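Local atomic coordinates of Acarbose/maltose binding protein GacH (Streptomyces glaucescens, PDB entry 3K01), a protein that binds acarbose as the extracellular solute receptor of an ABC transporter and probably also binds maltose. Residues A[39-44]-A[62-67]; A[106-111]-A[126-131]; A[223-228]-A[381-386]. All blocks are in the same frame, centred on the assembly; numbering follows the deposited sequence.

Contact 1: residues A[39-44]-A[62-67]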
# COMPACT_ATOMS: atom_id res chain seq x y z
N ALA A 39 9.55 -15.85 -3.43
CA ALA A 39 8.52 -16.87 -3.24
C ALA A 39 7.40 -16.76 -4.27
O ALA A 39 6.66 -17.72 -4.49
CB ALA A 39 7.96 -16.79 -1.83
N GLU A 40 7.24 -15.56 -4.84
CA GLU A 40 6.12 -15.29 -5.76
C GLU A 40 6.47 -15.47 -7.23
O GLU A 40 5.58 -15.70 -8.04
CB GLU A 40 5.63 -13.86 -5.56
CG GLU A 40 5.02 -13.62 -4.20
CD GLU A 40 4.88 -12.17 -3.83
OE1 GLU A 40 5.53 -11.30 -4.46
OE2 GLU A 40 4.11 -11.92 -2.86
N LYS A 41 7.76 -15.38 -7.56
CA LYS A 41 8.13 -15.19 -8.97
C LYS A 41 7.90 -16.40 -9.86
O LYS A 41 7.58 -16.24 -11.04
CB LYS A 41 9.56 -14.66 -9.11
CG LYS A 41 10.64 -15.63 -8.62
CD LYS A 41 12.00 -14.97 -8.62
CE LYS A 41 13.09 -15.96 -8.20
NZ LYS A 41 14.40 -15.28 -8.12
N ALA A 42 8.02 -17.61 -9.31
CA ALA A 42 7.72 -18.81 -10.13
C ALA A 42 6.26 -18.81 -10.57
O ALA A 42 5.94 -19.10 -11.72
CB ALA A 42 8.06 -20.11 -9.38
N THR A 43 5.37 -18.47 -9.65
CA THR A 43 3.94 -18.41 -9.96
C THR A 43 3.66 -17.32 -10.98
O THR A 43 2.91 -17.54 -11.95
CB THR A 43 3.11 -18.18 -8.69
OG1 THR A 43 3.27 -19.30 -7.82
CG2 THR A 43 1.63 -17.99 -9.00
N TYR A 44 4.23 -16.14 -10.76
CA TYR A 44 3.96 -15.05 -11.69
C TYR A 44 4.53 -15.33 -13.09
O TYR A 44 3.90 -14.94 -14.09
CB TYR A 44 4.44 -13.70 -11.15
CG TYR A 44 3.36 -12.90 -10.43
CD1 TYR A 44 2.17 -12.57 -11.07
CD2 TYR A 44 3.53 -12.46 -9.12
CE1 TYR A 44 1.18 -11.80 -10.42
CE2 TYR A 44 2.57 -11.69 -8.49
CZ TYR A 44 1.40 -11.37 -9.14
OH TYR A 44 0.44 -10.58 -8.52
N TYR A 62 9.36 -13.18 -19.78
CA TYR A 62 9.27 -12.84 -18.36
C TYR A 62 10.65 -12.49 -17.81
O TYR A 62 11.60 -13.27 -18.00
CB TYR A 62 8.73 -14.04 -17.60
CG TYR A 62 8.72 -13.79 -16.12
CD1 TYR A 62 7.62 -13.17 -15.51
CD2 TYR A 62 9.83 -14.10 -15.32
CE1 TYR A 62 7.62 -12.91 -14.15
CE2 TYR A 62 9.83 -13.85 -13.96
CZ TYR A 62 8.73 -13.24 -13.39
OH TYR A 62 8.74 -12.97 -12.04
N VAL A 63 10.76 -11.37 -17.09
CA VAL A 63 11.97 -11.01 -16.39
C VAL A 63 11.60 -10.59 -14.97
O VAL A 63 10.71 -9.75 -14.79
CB VAL A 63 12.67 -9.84 -17.08
CG1 VAL A 63 13.97 -9.49 -16.36
CG2 VAL A 63 12.95 -10.17 -18.56
N ASN A 64 12.27 -11.15 -13.96
CA ASN A 64 12.04 -10.71 -12.59
C ASN A 64 13.09 -9.66 -12.25
O ASN A 64 14.28 -9.86 -12.48
CB ASN A 64 12.12 -11.87 -11.62
CG ASN A 64 11.79 -11.44 -10.21
OD1 ASN A 64 12.69 -11.06 -9.45
ND2 ASN A 64 10.51 -11.43 -9.88
N VAL A 65 12.63 -8.52 -11.73
CA VAL A 65 13.51 -7.42 -11.35
C VAL A 65 13.22 -7.15 -9.86
O VAL A 65 12.07 -6.91 -9.49
CB VAL A 65 13.22 -6.14 -12.15
CG1 VAL A 65 14.21 -5.05 -11.77
CG2 VAL A 65 13.26 -6.42 -13.67
N PRO A 66 14.25 -7.21 -9.00
CA PRO A 66 14.04 -6.93 -7.58
C PRO A 66 13.27 -5.63 -7.38
O PRO A 66 13.62 -4.62 -8.00
CB PRO A 66 15.46 -6.81 -7.02
CG PRO A 66 16.29 -7.65 -7.94
CD PRO A 66 15.66 -7.52 -9.31
N PHE A 67 12.26 -5.63 -6.52
CA PHE A 67 11.36 -4.48 -6.47
C PHE A 67 12.12 -3.18 -6.19
O PHE A 67 11.77 -2.13 -6.72
CB PHE A 67 10.18 -4.68 -5.49
CG PHE A 67 10.56 -4.57 -4.05
CD1 PHE A 67 11.03 -5.69 -3.35
CD2 PHE A 67 10.49 -3.35 -3.39
CE1 PHE A 67 11.41 -5.59 -2.00
CE2 PHE A 67 10.87 -3.25 -2.04
CZ PHE A 67 11.32 -4.37 -1.35

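Contact 2: residues A[106-111]-A[126-131]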
# COMPACT_ATOMS: atom_id res chain seq x y z
N PRO A 106 -0.77 5.78 -22.88
CA PRO A 106 -2.13 5.95 -22.36
C PRO A 106 -3.04 4.81 -22.82
O PRO A 106 -2.92 4.34 -23.95
CB PRO A 106 -2.58 7.27 -22.99
CG PRO A 106 -1.81 7.34 -24.29
CD PRO A 106 -0.46 6.73 -23.97
N LEU A 107 -3.96 4.39 -21.96
CA LEU A 107 -4.75 3.21 -22.22
C LEU A 107 -6.20 3.52 -22.52
O LEU A 107 -6.96 2.63 -22.90
CB LEU A 107 -4.63 2.23 -21.04
CG LEU A 107 -3.23 1.74 -20.71
CD1 LEU A 107 -3.28 0.73 -19.56
CD2 LEU A 107 -2.52 1.11 -21.90
N ASP A 108 -6.64 4.78 -22.34
CA ASP A 108 -8.04 5.11 -22.68
C ASP A 108 -8.30 4.86 -24.13
O ASP A 108 -7.45 5.09 -24.98
CB ASP A 108 -8.35 6.55 -22.34
CG ASP A 108 -7.99 6.88 -20.93
OD1 ASP A 108 -8.76 6.52 -19.99
OD2 ASP A 108 -6.86 7.39 -20.78
N GLY A 109 -9.46 4.30 -24.42
CA GLY A 109 -9.82 4.01 -25.80
C GLY A 109 -8.96 2.93 -26.40
O GLY A 109 -8.76 2.90 -27.62
N THR A 110 -8.44 2.02 -25.56
CA THR A 110 -7.70 0.85 -26.03
C THR A 110 -8.30 -0.40 -25.46
O THR A 110 -9.00 -0.34 -24.44
CB THR A 110 -6.21 0.84 -25.64
OG1 THR A 110 -6.08 0.44 -24.26
CG2 THR A 110 -5.54 2.17 -25.90
N PRO A 111 -8.04 -1.53 -26.10
CA PRO A 111 -8.57 -2.82 -25.64
C PRO A 111 -7.98 -3.23 -24.30
O PRO A 111 -8.40 -4.23 -23.72
CB PRO A 111 -8.11 -3.79 -26.73
CG PRO A 111 -8.01 -2.94 -27.96
CD PRO A 111 -7.54 -1.60 -27.49
N SER A 126 -5.83 4.68 -8.75
CA SER A 126 -4.36 4.66 -8.80
C SER A 126 -3.82 4.51 -10.23
O SER A 126 -2.64 4.72 -10.46
CB SER A 126 -3.79 3.52 -7.95
OG SER A 126 -3.93 2.25 -8.58
N THR A 127 -4.69 4.13 -11.19
CA THR A 127 -4.24 3.96 -12.57
C THR A 127 -4.28 5.24 -13.39
O THR A 127 -3.85 5.23 -14.54
CB THR A 127 -5.10 2.89 -13.31
OG1 THR A 127 -6.41 3.40 -13.54
CG2 THR A 127 -5.13 1.56 -12.56
N ARG A 128 -4.78 6.33 -12.82
CA ARG A 128 -5.02 7.57 -13.57
C ARG A 128 -4.04 8.65 -13.20
O ARG A 128 -3.66 8.78 -12.02
CB ARG A 128 -6.44 8.08 -13.33
CG ARG A 128 -7.53 7.06 -13.52
CD ARG A 128 -8.28 7.25 -14.78
NE ARG A 128 -8.92 8.56 -14.88
CZ ARG A 128 -9.27 9.07 -16.05
NH1 ARG A 128 -9.03 8.38 -17.17
NH2 ARG A 128 -9.85 10.26 -16.12
N TYR A 129 -3.68 9.45 -14.20
CA TYR A 129 -2.77 10.56 -14.00
C TYR A 129 -3.25 11.67 -14.91
O TYR A 129 -3.34 11.48 -16.12
CB TYR A 129 -1.33 10.18 -14.33
CG TYR A 129 -0.36 11.35 -14.25
CD1 TYR A 129 -0.06 11.96 -13.03
CD2 TYR A 129 0.25 11.86 -15.39
CE1 TYR A 129 0.81 13.03 -12.98
CE2 TYR A 129 1.13 12.92 -15.34
CZ TYR A 129 1.39 13.51 -14.12
OH TYR A 129 2.28 14.56 -14.03
N GLU A 130 -3.64 12.79 -14.28
CA GLU A 130 -4.10 14.00 -14.98
C GLU A 130 -5.13 13.66 -16.05
O GLU A 130 -5.01 14.07 -17.21
CB GLU A 130 -2.89 14.75 -15.55
CG GLU A 130 -1.98 15.21 -14.43
CD GLU A 130 -0.89 16.16 -14.85
OE1 GLU A 130 -0.50 16.17 -16.03
OE2 GLU A 130 -0.39 16.88 -13.95
N GLY A 131 -6.13 12.90 -15.64
CA GLY A 131 -7.30 12.66 -16.48
C GLY A 131 -7.12 11.59 -17.54
O GLY A 131 -8.03 11.42 -18.36
O HOH W 1 -10.30 9.35 -19.26

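Contact 3: residues A[223-228]-A[381-386]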
# COMPACT_ATOMS: atom_id res chain seq x y z
N ARG A 223 -0.21 15.78 16.94
CA ARG A 223 -0.53 15.77 18.37
C ARG A 223 -0.94 14.38 18.84
O ARG A 223 -0.57 13.96 19.92
CB ARG A 223 -1.63 16.78 18.67
CG ARG A 223 -1.84 17.03 20.16
CD ARG A 223 -2.83 18.16 20.41
NE ARG A 223 -2.30 19.43 19.93
CZ ARG A 223 -2.86 20.18 18.98
NH1 ARG A 223 -4.00 19.81 18.39
NH2 ARG A 223 -2.29 21.32 18.65
N VAL A 224 -1.73 13.67 18.04
CA VAL A 224 -2.20 12.33 18.43
C VAL A 224 -1.04 11.38 18.65
O VAL A 224 -1.03 10.64 19.65
CB VAL A 224 -3.15 11.76 17.33
CG1 VAL A 224 -3.34 10.22 17.46
CG2 VAL A 224 -4.48 12.46 17.36
N ILE A 225 -0.05 11.38 17.77
CA ILE A 225 1.02 10.41 17.93
C ILE A 225 1.83 10.70 19.19
O ILE A 225 2.22 9.79 19.92
CB ILE A 225 1.92 10.27 16.67
CG1 ILE A 225 2.75 11.54 16.38
CG2 ILE A 225 1.09 9.82 15.46
CD1 ILE A 225 3.75 11.34 15.24
N LYS A 226 2.07 11.98 19.47
CA LYS A 226 2.81 12.32 20.68
C LYS A 226 2.01 12.01 21.94
O LYS A 226 2.57 11.53 22.93
CB LYS A 226 3.18 13.80 20.65
CG LYS A 226 4.15 14.26 21.77
CD LYS A 226 5.39 13.41 21.86
CE LYS A 226 6.47 14.07 22.71
NZ LYS A 226 7.60 13.12 23.04
N ASP A 227 0.71 12.24 21.90
CA ASP A 227 -0.15 11.91 23.03
C ASP A 227 -0.16 10.40 23.28
O ASP A 227 -0.18 9.97 24.45
CB ASP A 227 -1.59 12.42 22.83
CG ASP A 227 -2.54 11.93 23.92
OD1 ASP A 227 -2.43 12.41 25.06
OD2 ASP A 227 -3.37 11.08 23.61
N LEU A 228 -0.18 9.60 22.23
CA LEU A 228 -0.20 8.15 22.45
C LEU A 228 1.03 7.69 23.21
O LEU A 228 0.95 6.84 24.12
CB LEU A 228 -0.32 7.45 21.11
CG LEU A 228 -1.75 7.43 20.56
CD1 LEU A 228 -1.78 6.93 19.14
CD2 LEU A 228 -2.67 6.52 21.40
N LEU A 381 10.75 13.26 8.75
CA LEU A 381 11.55 14.15 9.57
C LEU A 381 10.74 14.80 10.69
O LEU A 381 11.17 14.80 11.88
CB LEU A 381 12.15 15.22 8.67
CG LEU A 381 13.05 16.23 9.40
CD1 LEU A 381 14.21 15.55 10.12
CD2 LEU A 381 13.53 17.24 8.40
N GLN A 382 9.58 15.34 10.34
CA GLN A 382 8.78 16.03 11.30
C GLN A 382 8.15 15.10 12.33
O GLN A 382 8.10 15.44 13.53
CB GLN A 382 7.71 16.92 10.66
CG GLN A 382 8.27 18.02 9.70
CD GLN A 382 9.38 18.82 10.33
OE1 GLN A 382 9.25 19.25 11.47
NE2 GLN A 382 10.46 19.05 9.58
N MET A 383 7.71 13.91 11.91
CA MET A 383 7.17 12.98 12.90
C MET A 383 8.26 12.55 13.89
O MET A 383 7.98 12.43 15.09
CB MET A 383 6.52 11.76 12.25
CG MET A 383 6.21 10.62 13.28
SD MET A 383 5.37 9.20 12.54
CE MET A 383 6.40 9.32 11.02
N ALA A 384 9.48 12.33 13.41
CA ALA A 384 10.58 11.99 14.30
C ALA A 384 10.82 13.10 15.31
O ALA A 384 11.00 12.84 16.51
CB ALA A 384 11.84 11.70 13.51
N ASN A 385 10.80 14.34 14.84
CA ASN A 385 11.10 15.46 15.70
C ASN A 385 9.97 15.74 16.69
O ASN A 385 10.24 16.26 17.77
CB ASN A 385 11.49 16.67 14.86
CG ASN A 385 12.82 16.47 14.15
OD1 ASN A 385 13.53 15.46 14.34
ND2 ASN A 385 13.15 17.42 13.30
N VAL A 386 8.73 15.41 16.32
CA VAL A 386 7.63 15.50 17.27
C VAL A 386 7.82 14.42 18.35
O VAL A 386 7.70 14.70 19.55
CB VAL A 386 6.27 15.31 16.56
CG1 VAL A 386 5.13 15.01 17.55
CG2 VAL A 386 5.95 16.55 15.73

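Contact 1: residues A[39-44]-A[62-67]
The phenol ring of Y62 and the amide of N64, both on strand 58-64, lie against helix 41-49 and meet K41 and Y44. This is the helix-to-strand packing of a beta-alpha-beta crossover: strand 28-34 leads through the helix to strand 58-64, and the two strands pair in parallel. CE1 of Y62 comes within 4.1 Å of the carbonyl carbon C of Y44, while CZ of Y62 is 4.0 Å from O of K41, so part of the ring's contact is with helix backbone, met obliquely. The amide is bonded within its own strand: ND2 of N64 donates to OH of Y62 over 3.2 Å, at an N-H...O angle of 162°, with the hydroxyl only 10° out of the amide plane. The same nitrogen also bonds S36 O, and OH of Y62 bonds D34 OD2, so two polar atoms facing the helix are tied back to strand 28-34 and the loop after it. K41 lies across N64 at about a right angle. A chi1 of 65° tucks its CG over the backbone, and the chain then runs out extended past the amide, CD of K41 lying 3.9 Å from CG of N64, until NZ reaches a salt bridge with E38. At the root of that chain, CB of K41 touches OH of Y62 and ND2 of N64, each at 3.5 Å.

Contact 2: residues A[106-111]-A[126-131]
D108 and R128 meet through a single pair of atoms, OD1 of D108 and NH1 of R128, at 3.4 Å. This is a salt bridge, but a long one, and its geometry is that of a single-point contact, not a two-pronged pairing: the carboxylate oxygen lies at the edge of the guanidinium, near its plane, while the two flat groups stand 90° apart. The arginine chain is bent at chi2 and chi3, which turns its end back toward D108 although the side chain sets out in another direction.

Hydrogen bonds surround this pair. A water accepts a short bond from NH1 of R128 at 2.6 Å, donates to O of G131 at 3.2 Å, and makes a weak bond to OD1 of D108, thereby bridging both segments. T133, on strand 132-148, serves both charged groups: its backbone N bonds OD2 of D108 and its hydroxyl bonds NH1 of R128. The carboxylate is thus fixed by a backbone N-H as well as by the charge opposite.

Within segment 106-111 the bonds converge on one carbonyl. OG1 of T110 donates to O of L107 at 2.7 Å, with a C=O...O angle of 122°, and the weak backbone bond from N of T110 reaches the same oxygen.

Van der Waals contact adds little between the segments. Inside segment 126-131, however, CG of E130 sits 3.7 Å above the centre of the Y129 ring.

Taken together, a type II beta turn, L107 to T110 with G109 at its third position, meets R128 through D108 and reaches G131 through the water. E130 and G131 have backbone angles close to those of a type I' turn, common in two-residue beta hairpins, here joining strands 128-129 and 132-148.

Contact 3: residues A[223-228]-A[381-386]
I225 and M383 form the tight part of this helix-helix contact. Both are buried, and CD1 of I225 lies 3.8 Å from SD of M383. The modelled approach of the same CD1 to CG of M383, 3.2 Å, is shorter than ordinary van der Waals contact and doubtful as a measure of strain. The side chains cross at about a right angle, so the isoleucine tip runs into the middle of the methionine chain and does not lie along it. Its torsions bring it there: with chi1 at 67°, CG1 is folded in over its own main chain, and CD1 then extends straight out toward helix 376-387. The short segments approach to 10.1 Å between axes and run broadly the same way, crossing at -37°.

Packing slackens toward V386. Its CG1 is 4.4 Å from CG1 of I225 and 3.9 Å from CB of K226, ordinary apolar distances. Y222, from the same helix as I225, also touches M383 and V386, while Y195 of helix 193-198 and A396 of helix 393-407 add contacts to I225 and V386 respectively.

K226 marks the more open flank, being partly exposed. A bend at chi2 (52°) turns its aliphatic chain along V386, with CE of K226 3.4 Å from O of V386, and carries NZ on to a hydrogen bond with O of L387.

The chemistry therefore divides in two. Apolar packing joins the helices, with no hydrogen bond between the segments, whereas at the margin the lysine ammonium meets carbonyl oxygen at the C-terminal end of helix 376-387, where a positive charge would probably be favoured by the helix dipole.

In the fold
Contact 3 is the buried one, contact 1 is partly buried, and contact 2 lies at the surface. Contacts 1 and 2 reach the same mixed sheet, their centres 25 Å apart: one sets a helix against a parallel strand, the other joins a turn to the hairpin of strands 128-129 and 132-148. Contact 3 lies on the opposite side of the chain's centre, its midpoint about 38 Å from each of theirs, and joins segments 153 residues apart in sequence, consistent with the second lobe of a two-lobed solute-binding protein. Chemistry follows place: mainly apolar side chains, with one lysine at the margin, in contact 3, polar groups anchored to strand 28-34 and its following loop in contact 1, and ions with water in contact 2.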